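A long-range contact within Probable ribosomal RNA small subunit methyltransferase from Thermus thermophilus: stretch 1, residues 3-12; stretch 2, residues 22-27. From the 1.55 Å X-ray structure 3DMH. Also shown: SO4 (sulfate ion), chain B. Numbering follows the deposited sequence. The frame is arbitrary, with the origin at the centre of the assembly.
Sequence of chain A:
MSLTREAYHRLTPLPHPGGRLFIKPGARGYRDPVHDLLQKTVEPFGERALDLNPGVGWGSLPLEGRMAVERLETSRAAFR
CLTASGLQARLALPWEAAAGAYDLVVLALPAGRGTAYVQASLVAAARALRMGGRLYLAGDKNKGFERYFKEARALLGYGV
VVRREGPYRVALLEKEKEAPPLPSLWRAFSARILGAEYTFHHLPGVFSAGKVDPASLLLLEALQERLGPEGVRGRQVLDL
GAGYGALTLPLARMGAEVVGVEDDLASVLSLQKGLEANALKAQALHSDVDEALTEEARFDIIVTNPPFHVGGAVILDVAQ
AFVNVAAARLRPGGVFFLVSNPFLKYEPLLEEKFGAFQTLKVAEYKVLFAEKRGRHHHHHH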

# COMPACT_ATOMS: atom_id res chain seq x y z
N LEU A 3 9.78 -1.63 17.55
CA LEU A 3 8.49 -1.46 18.27
C LEU A 3 7.91 -2.80 18.67
O LEU A 3 8.11 -3.79 17.97
N THR A 4 7.18 -2.82 19.78
CA THR A 4 6.33 -3.95 20.12
C THR A 4 5.17 -4.00 19.13
O THR A 4 4.95 -3.04 18.37
N ARG A 5 4.43 -5.10 19.12
CA ARG A 5 3.25 -5.18 18.25
C ARG A 5 2.22 -4.14 18.66
O ARG A 5 1.70 -3.43 17.81
N GLU A 6 1.96 -4.02 19.97
CA GLU A 6 1.07 -2.98 20.50
C GLU A 6 1.52 -1.58 20.04
O GLU A 6 0.68 -0.78 19.62
N ALA A 7 2.82 -1.29 20.09
CA ALA A 7 3.32 0.02 19.63
C ALA A 7 3.16 0.23 18.12
O ALA A 7 2.82 1.32 17.67
N TYR A 8 3.40 -0.83 17.34
CA TYR A 8 3.15 -0.75 15.92
C TYR A 8 1.69 -0.37 15.61
O TYR A 8 1.44 0.44 14.70
N HIS A 9 0.75 -1.00 16.31
CA HIS A 9 -0.68 -0.81 16.04
C HIS A 9 -1.31 0.39 16.72
O HIS A 9 -2.47 0.70 16.47
N ARG A 10 -0.54 1.03 17.60
CA ARG A 10 -1.07 2.14 18.41
C ARG A 10 -1.30 3.38 17.57
O ARG A 10 -0.44 3.76 16.78
N LEU A 11 -2.46 4.02 17.78
CA LEU A 11 -2.78 5.31 17.15
C LEU A 11 -2.49 6.39 18.17
O LEU A 11 -2.97 6.30 19.31
N THR A 12 -1.70 7.39 17.79
CA THR A 12 -1.25 8.44 18.71
C THR A 12 -1.71 9.80 18.18
O THR A 12 -1.39 10.13 17.04
N PHE A 22 -4.54 11.84 14.51
CA PHE A 22 -3.90 10.57 14.84
C PHE A 22 -2.95 10.12 13.75
O PHE A 22 -3.27 10.19 12.56
N ILE A 23 -1.82 9.60 14.20
CA ILE A 23 -0.85 8.98 13.30
C ILE A 23 -0.48 7.60 13.85
O ILE A 23 -0.74 7.29 15.02
N LYS A 24 0.18 6.79 13.04
CA LYS A 24 0.68 5.51 13.55
C LYS A 24 1.82 5.06 12.65
O LYS A 24 1.91 5.52 11.49
N PRO A 25 2.67 4.15 13.16
CA PRO A 25 3.69 3.55 12.29
C PRO A 25 3.04 2.93 11.05
O PRO A 25 1.95 2.36 11.11
N GLY A 26 3.68 3.13 9.90
CA GLY A 26 3.17 2.53 8.65
C GLY A 26 2.10 3.30 7.90
O GLY A 26 1.63 2.88 6.83
N ALA A 27 1.69 4.46 8.43
CA ALA A 27 0.73 5.32 7.76
C ALA A 27 1.43 6.52 7.06
O ALA A 27 2.26 7.23 7.69

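Lys24 has the largest area covered by the other stretch. Its CA-to-CB bond points toward the first stretch, and a chain with chi1 p, chi2 t and chi3 and chi4 both m curls back so that NZ reaches the C-terminal part of the short helix. There Lys24 NZ donates to Tyr8 O at 2.8 Å and, within its own stretch, to Pro25 O, also at 2.8 Å; a long, flexible amine suits this buried place because it can satisfy carbonyls while its charge lies over an aromatic face. The cation-pi partner is Tyr8, whose ring centroid is 3.7 Å from Lys24 NZ. With chi1 t and chi2 79°, the tyrosine starts sideways but brings its ring to the second stretch, where Tyr8 CD1 meets Pro25 CB at 3.6 Å. Its hydroxyl approaches Gly26, where a CB would lie 2.3 Å from Tyr8 OH; the backbone angles of this turn residue also call for glycine. Pro25, whose CA-to-CB bond points toward the first stretch, receives Leu3 (m, t), with Leu3 CD1 3.5 Å from Pro25 CG.

Farther along, Thr12 and Ile23 pair through backbone hydrogen bonds, their side chains on the same sheet face. Leu11 (m, t) sets CB 3.7 Å from Phe22 CD1, and its CD2 lies 3.6 Å from Lys24 CD, so aliphatic lysine carbons also pack. Away from the contact, sulfate O3 accepts from Arg5 N at 3.0 Å.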

# COMPACT_ATOMS: atom_id res chain seq x y z
CB LEU A 3 7.48 -0.76 17.35
CG LEU A 3 7.81 0.61 16.74
CD1 LEU A 3 6.78 0.99 15.69
CD2 LEU A 3 7.88 1.69 17.83
CB THR A 4 5.74 -3.80 21.52
OG1 THR A 4 4.97 -2.58 21.58
CG2 THR A 4 6.87 -3.74 22.58
CB ARG A 5 2.65 -6.59 18.26
CG ARG A 5 3.55 -7.59 17.56
CD ARG A 5 3.04 -9.02 17.72
NE ARG A 5 3.04 -9.43 19.12
CZ ARG A 5 1.98 -9.84 19.80
NH1 ARG A 5 0.79 -9.94 19.21
NH2 ARG A 5 2.11 -10.19 21.07
CB GLU A 6 0.97 -3.06 22.04
CG GLU A 6 -0.08 -2.10 22.64
CD GLU A 6 0.46 -0.69 22.88
OE1 GLU A 6 1.64 -0.54 23.24
OE2 GLU A 6 -0.31 0.28 22.69
CB ALA A 7 4.75 0.23 20.05
CB TYR A 8 3.54 -2.06 15.16
CG TYR A 8 3.14 -1.87 13.71
CD1 TYR A 8 3.95 -1.12 12.86
CD2 TYR A 8 1.89 -2.29 13.22
CE1 TYR A 8 3.59 -0.82 11.56
CE2 TYR A 8 1.50 -2.01 11.91
CZ TYR A 8 2.34 -1.26 11.07
OH TYR A 8 1.94 -0.94 9.81
CB HIS A 9 -1.48 -2.06 16.40
CG HIS A 9 -1.27 -3.20 15.45
ND1 HIS A 9 -1.70 -3.15 14.14
CD2 HIS A 9 -0.69 -4.41 15.62
CE1 HIS A 9 -1.38 -4.29 13.54
NE2 HIS A 9 -0.77 -5.07 14.41
CB ARG A 10 -0.10 2.46 19.53
CG ARG A 10 -0.63 3.54 20.44
CD ARG A 10 0.37 3.88 21.48
NE ARG A 10 0.42 2.86 22.52
CZ ARG A 10 0.79 3.12 23.78
NH1 ARG A 10 1.13 4.36 24.11
NH2 ARG A 10 0.82 2.15 24.69
CB LEU A 11 -4.26 5.37 16.75
CG LEU A 11 -4.83 4.17 15.96
CD1 LEU A 11 -6.26 4.46 15.56
CD2 LEU A 11 -4.02 3.83 14.75
CB THR A 12 0.26 8.45 18.82
OG1 THR A 12 0.70 7.21 19.39
CG2 THR A 12 0.68 9.59 19.75
CB PHE A 22 -4.94 9.47 15.05
CG PHE A 22 -5.70 9.61 16.37
CD1 PHE A 22 -5.30 8.89 17.48
CD2 PHE A 22 -6.82 10.47 16.49
CE1 PHE A 22 -5.98 8.97 18.68
CE2 PHE A 22 -7.49 10.57 17.71
CZ PHE A 22 -7.07 9.81 18.80
CB ILE A 23 0.41 9.87 13.10
CG1 ILE A 23 1.24 9.93 14.38
CG2 ILE A 23 -0.01 11.29 12.56
CD1 ILE A 23 2.59 10.60 14.20
CB LYS A 24 -0.41 4.41 13.59
CG LYS A 24 -0.80 3.89 12.20
CD LYS A 24 -1.77 2.69 12.25
CE LYS A 24 -1.22 1.52 13.03
NZ LYS A 24 -0.02 0.87 12.38
CB PRO A 25 4.33 2.49 13.18
CG PRO A 25 4.16 3.04 14.60
CD PRO A 25 2.74 3.62 14.53
CB ALA A 27 -0.31 5.84 8.75
S SO4 B . 6.02 -8.11 21.01
O1 SO4 B . 7.09 -7.89 21.98
O2 SO4 B . 4.75 -7.71 21.59
O3 SO4 B . 6.32 -7.34 19.80
O4 SO4 B . 5.93 -9.52 20.66